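Local structure of quinone oxidoreductase (Coxiella burnetii, 3TQH) at residues A[146-151]-A[240-245]. The protein probably reduces quinones with NADPH, which it binds, as a member of the medium-chain dehydrogenase/reductase superfamily. Residues are numbered along the deposited sequence; the frame is centred on the assembly and turned at random.
Sequences NQAEVK and CIVSVP. With NDP (NADPH dihydro-nicotinamide-adenine-dinucleotide phosphate), chain B.
The C-terminal end of helix 135-147, around Gln147 and Ala148, lies over one face of strand 239-243, with Ala148 CA 6.4 Å from Cys240 CA and no hydrogen bond between the backbones. So close an approach suits alanine: Ala148 CB rests against both Cys240 SG and Val242 CG2, 4.0 Å from each, while SG lies 3.7 Å from Ala148 CA. Cys240 and Val242 both face the helix end, a compact thiol and a beta-branched side chain suited to a buried strand; Ile241 between them turns to the other face, toward helix 249-258. With Val242 CG1 anti to the backbone N (chi1 -179°), CG2 stands beside that N and reaches Gln147 CG at 3.9 Å. Here glutamine serves through its aliphatic part, CB and CG lying against the methyl. The strand belongs to the parallel sheet of the Rossmann-type nucleotide-binding domain, and Ala148 also touches Ala218 and Ile220 on neighbouring strand 216-221. Glu149 has positive phi (49°), part of a Schellman motif that turns the chain out of the helix, its N bonded to Asn146 O. Past the strand, Val244 O accepts a bent hydrogen bond from NADPH N7N (2.9 Å, N-H...O 135°), and Val244 CG1 lies against the nicotinamide ring.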
ATOM      1  N   ASN A 146      -3.094 -11.051   9.300  1.00 14.63           N
ATOM      2  CA  ASN A 146      -2.983 -12.520   9.234  1.00 15.93           C
ATOM      3  C   ASN A 146      -1.657 -13.039   9.795  1.00 15.98           C
ATOM      4  O   ASN A 146      -1.632 -14.036  10.502  1.00 16.71           O
ATOM      5  CB  ASN A 146      -3.127 -13.036   7.797  1.00 16.73           C
ATOM      6  CG  ASN A 146      -4.560 -12.972   7.267  1.00 17.84           C
ATOM      7  OD1 ASN A 146      -5.512 -12.663   7.992  1.00 18.73           O
ATOM      8  ND2 ASN A 146      -4.710 -13.270   5.982  1.00 18.24           N
ATOM      9  N   GLN A 147      -0.554 -12.378   9.467  1.00 15.40           N
ATOM     10  CA  GLN A 147       0.747 -12.746  10.042  1.00 15.92           C
ATOM     11  C   GLN A 147       0.716 -12.671  11.584  1.00 16.32           C
ATOM     12  O   GLN A 147       1.298 -13.518  12.267  1.00 17.13           O
ATOM     13  CB  GLN A 147       1.856 -11.853   9.474  1.00 15.03           C
ATOM     14  CG  GLN A 147       3.255 -12.162   9.993  1.00 15.47           C
ATOM     15  CD  GLN A 147       3.774 -13.515   9.533  1.00 17.03           C
ATOM     16  OE1 GLN A 147       3.719 -14.507  10.272  1.00 18.01           O
ATOM     17  NE2 GLN A 147       4.279 -13.563   8.305  1.00 16.83           N
ATOM     18  N   ALA A 148       0.016 -11.667  12.115  1.00 15.98           N
ATOM     19  CA  ALA A 148      -0.174 -11.511  13.564  1.00 16.76           C
ATOM     20  C   ALA A 148      -1.212 -12.469  14.166  1.00 18.64           C
ATOM     21  O   ALA A 148      -1.386 -12.490  15.385  1.00 19.51           O
ATOM     22  CB  ALA A 148      -0.560 -10.075  13.891  1.00 15.53           C
ATOM     23  N   GLU A 149      -1.900 -13.246  13.328  1.00 19.86           N
ATOM     24  CA  GLU A 149      -2.916 -14.193  13.787  1.00 22.11           C
ATOM     25  C   GLU A 149      -3.907 -13.549  14.764  1.00 22.07           C
ATOM     26  O   GLU A 149      -4.206 -14.082  15.831  1.00 23.44           O
ATOM     27  CB  GLU A 149      -2.259 -15.426  14.414  1.00 24.06           C
ATOM     28  CG  GLU A 149      -1.367 -16.212  13.457  1.00 26.13           C
ATOM     29  CD  GLU A 149      -0.978 -17.571  14.014  1.00 31.04           C
ATOM     30  OE1 GLU A 149      -1.141 -17.791  15.239  1.00 33.87           O
ATOM     31  OE2 GLU A 149      -0.516 -18.429  13.227  1.00 33.96           O
ATOM     32  N   VAL A 150      -4.413 -12.391  14.372  1.00 20.96           N
ATOM     33  CA  VAL A 150      -5.397 -11.662  15.154  1.00 21.18           C
ATOM     34  C   VAL A 150      -6.733 -12.420  15.260  1.00 22.64           C
ATOM     35  O   VAL A 150      -7.298 -12.838  14.249  1.00 23.06           O
ATOM     36  CB  VAL A 150      -5.605 -10.267  14.526  1.00 19.80           C
ATOM     37  CG1 VAL A 150      -6.953  -9.692  14.906  1.00 21.14           C
ATOM     38  CG2 VAL A 150      -4.470  -9.344  14.937  1.00 18.52           C
ATOM     39  N   LYS A 151      -7.213 -12.604  16.491  1.00 23.62           N
ATOM     40  CA  LYS A 151      -8.516 -13.231  16.766  1.00 25.30           C
ATOM     41  C   LYS A 151      -9.391 -12.266  17.562  1.00 24.79           C
ATOM     42  O   LYS A 151      -8.893 -11.269  18.078  1.00 23.97           O
ATOM     43  CB  LYS A 151      -8.336 -14.510  17.595  1.00 27.43           C
ATOM     44  CG  LYS A 151      -7.654 -15.671  16.886  1.00 29.36           C
ATOM     45  CD  LYS A 151      -7.436 -16.829  17.869  1.00 33.31           C
ATOM     46  CE  LYS A 151      -7.036 -18.141  17.172  1.00 35.60           C
ATOM     47  NZ  LYS A 151      -7.262 -19.359  18.038  1.00 37.67           N
ATOM     48  N   CYS A 240       3.209 -10.605  19.239  1.00 15.14           N
ATOM     49  CA  CYS A 240       4.150 -10.471  18.136  1.00 14.77           C
ATOM     50  C   CYS A 240       4.041  -9.102  17.479  1.00 12.93           C
ATOM     51  O   CYS A 240       2.984  -8.475  17.491  1.00 12.23           O
ATOM     52  CB  CYS A 240       3.911 -11.556  17.091  1.00 15.16           C
ATOM     53  SG  CYS A 240       2.328 -11.394  16.254  1.00 16.55           S
ATOM     54  N   ILE A 241       5.154  -8.649  16.915  1.00 12.32           N
ATOM     55  CA  ILE A 241       5.188  -7.416  16.142  1.00 10.93           C
ATOM     56  C   ILE A 241       5.417  -7.756  14.665  1.00 10.49           C
ATOM     57  O   ILE A 241       6.288  -8.560  14.323  1.00 10.62           O
ATOM     58  CB  ILE A 241       6.262  -6.426  16.680  1.00 11.20           C
ATOM     59  CG1 ILE A 241       6.282  -5.133  15.859  1.00 10.02           C
ATOM     60  CG2 ILE A 241       7.659  -7.065  16.716  1.00 11.51           C
ATOM     61  CD1 ILE A 241       7.262  -4.102  16.389  1.00  9.54           C
ATOM     62  N   VAL A 242       4.588  -7.165  13.808  1.00  9.83           N
ATOM     63  CA  VAL A 242       4.757  -7.230  12.365  1.00  9.39           C
ATOM     64  C   VAL A 242       5.229  -5.861  11.904  1.00  9.37           C
ATOM     65  O   VAL A 242       4.439  -4.915  11.818  1.00  8.67           O
ATOM     66  CB  VAL A 242       3.446  -7.596  11.655  1.00  8.97           C
ATOM     67  CG1 VAL A 242       3.663  -7.673  10.157  1.00  8.07           C
ATOM     68  CG2 VAL A 242       2.913  -8.924  12.191  1.00  9.52           C
ATOM     69  N   SER A 243       6.526  -5.755  11.627  1.00 10.28           N
ATOM     70  CA  SER A 243       7.113  -4.496  11.195  1.00 10.69           C
ATOM     71  C   SER A 243       7.148  -4.457   9.676  1.00 10.65           C
ATOM     72  O   SER A 243       7.900  -5.202   9.052  1.00 11.58           O
ATOM     73  CB  SER A 243       8.514  -4.319  11.790  1.00 11.81           C
ATOM     74  OG  SER A 243       8.891  -2.951  11.769  1.00 12.21           O
ATOM     75  N   VAL A 244       6.329  -3.577   9.097  1.00 10.17           N
ATOM     76  CA  VAL A 244       5.992  -3.601   7.669  1.00  9.89           C
ATOM     77  C   VAL A 244       7.008  -2.899   6.741  1.00 10.87           C
ATOM     78  O   VAL A 244       7.264  -3.397   5.642  1.00 11.49           O
ATOM     79  CB  VAL A 244       4.553  -3.042   7.445  1.00  9.14           C
ATOM     80  CG1 VAL A 244       4.218  -2.912   5.959  1.00  8.34           C
ATOM     81  CG2 VAL A 244       3.533  -3.935   8.140  1.00  8.53           C
ATOM     82  N   PRO A 245       7.582  -1.747   7.160  1.00 11.06           N
ATOM     83  CA  PRO A 245       8.631  -1.182   6.311  1.00 12.13           C
ATOM     84  C   PRO A 245       9.835  -2.105   6.268  1.00 13.48           C
ATOM     85  O   PRO A 245      10.325  -2.542   7.316  1.00 14.23           O
ATOM     86  CB  PRO A 245       8.976   0.154   6.986  1.00 12.34           C
ATOM     87  CG  PRO A 245       7.817   0.456   7.867  1.00 11.14           C
ATOM     88  CD  PRO A 245       7.286  -0.876   8.308  1.00 10.59           C
TER
HETATM   89  PA  NDP B 500       1.384   6.456   4.377  1.00  9.67           P
HETATM   90  O1A NDP B 500       2.241   7.498   3.779  1.00  9.38           O
HETATM   91  O2A NDP B 500       0.072   6.384   3.707  1.00  9.30           O
HETATM   92  O5B NDP B 500       1.154   6.757   5.939  1.00 10.56           O
HETATM   93  C5B NDP B 500       0.943   8.091   6.357  1.00 11.36           C
HETATM   94  C4B NDP B 500       0.458   8.110   7.798  1.00 10.76           C
HETATM   95  O4B NDP B 500       1.555   7.899   8.663  1.00 10.87           O
HETATM   96  C3B NDP B 500      -0.172   9.429   8.228  1.00 11.55           C
HETATM   97  O3B NDP B 500      -1.568   9.266   8.362  1.00 10.96           O
HETATM   98  C2B NDP B 500       0.493   9.778   9.556  1.00 11.52           C
HETATM   99  O2B NDP B 500      -0.437  10.071  10.576  1.00 11.55           O
HETATM  100  C1B NDP B 500       1.269   8.516   9.896  1.00 10.36           C
HETATM  101  N9A NDP B 500       2.528   8.745  10.620  1.00 10.61           N
HETATM  102  C8A NDP B 500       3.636   9.416  10.163  1.00 12.21           C
HETATM  103  N7A NDP B 500       4.586   9.377  11.119  1.00 12.42           N
HETATM  104  C5A NDP B 500       4.104   8.693  12.177  1.00 10.47           C
HETATM  105  C6A NDP B 500       4.665   8.375  13.406  1.00  9.73           C
HETATM  106  N6A NDP B 500       5.895   8.770  13.687  1.00 10.57           N
HETATM  107  N1A NDP B 500       3.932   7.655  14.322  1.00  8.93           N
HETATM  108  C2A NDP B 500       2.643   7.252  14.006  1.00  8.24           C
HETATM  109  N3A NDP B 500       2.085   7.562  12.778  1.00  8.14           N
HETATM  110  C4A NDP B 500       2.810   8.281  11.878  1.00  9.65           C
HETATM  111  O3  NDP B 500       2.132   5.030   4.360  1.00 10.58           O
HETATM  112  PN  NDP B 500       1.468   3.589   4.059  1.00 10.39           P
HETATM  113  O1N NDP B 500       1.175   3.486   2.614  1.00 11.69           O
HETATM  114  O2N NDP B 500       0.409   3.257   5.023  1.00 10.06           O
HETATM  115  O5D NDP B 500       2.737   2.651   4.365  1.00 11.43           O
HETATM  116  C5D NDP B 500       3.417   2.699   5.605  1.00 10.81           C
HETATM  117  C4D NDP B 500       4.783   2.036   5.468  1.00 10.98           C
HETATM  118  O4D NDP B 500       4.633   0.676   5.105  1.00 10.77           O
HETATM  119  C3D NDP B 500       5.623   2.705   4.391  1.00 11.92           C
HETATM  120  O3D NDP B 500       6.934   2.897   4.869  1.00 12.00           O
HETATM  121  C2D NDP B 500       5.581   1.735   3.229  1.00 12.48           C
HETATM  122  O2D NDP B 500       6.739   1.804   2.417  1.00 13.55           O
HETATM  123  C1D NDP B 500       5.405   0.394   3.948  1.00 11.98           C
HETATM  124  N1N NDP B 500       4.754  -0.671   3.150  1.00 11.57           N
HETATM  125  C2N NDP B 500       5.373  -1.895   3.095  1.00 12.08           C
HETATM  126  C3N NDP B 500       4.874  -2.944   2.327  1.00 12.08           C
HETATM  127  C7N NDP B 500       5.562  -4.277   2.279  1.00 12.38           C
HETATM  128  O7N NDP B 500       5.011  -5.293   1.469  1.00 13.05           O
HETATM  129  N7N NDP B 500       6.673  -4.474   2.986  1.00 10.79           N
HETATM  130  C4N NDP B 500       3.618  -2.709   1.536  1.00 12.70           C
HETATM  131  C5N NDP B 500       2.987  -1.358   1.646  1.00 12.66           C
HETATM  132  C6N NDP B 500       3.593  -0.404   2.459  1.00 12.52           C
HETATM  133  P2B NDP B 500      -0.620  11.571  11.134  1.00 14.31           P
HETATM  134  O1X NDP B 500      -1.866  11.609  11.983  1.00 14.81           O
HETATM  135  O2X NDP B 500      -0.782  12.536   9.984  1.00 16.49           O
HETATM  136  O3X NDP B 500       0.553  11.997  11.975  1.00 14.93           O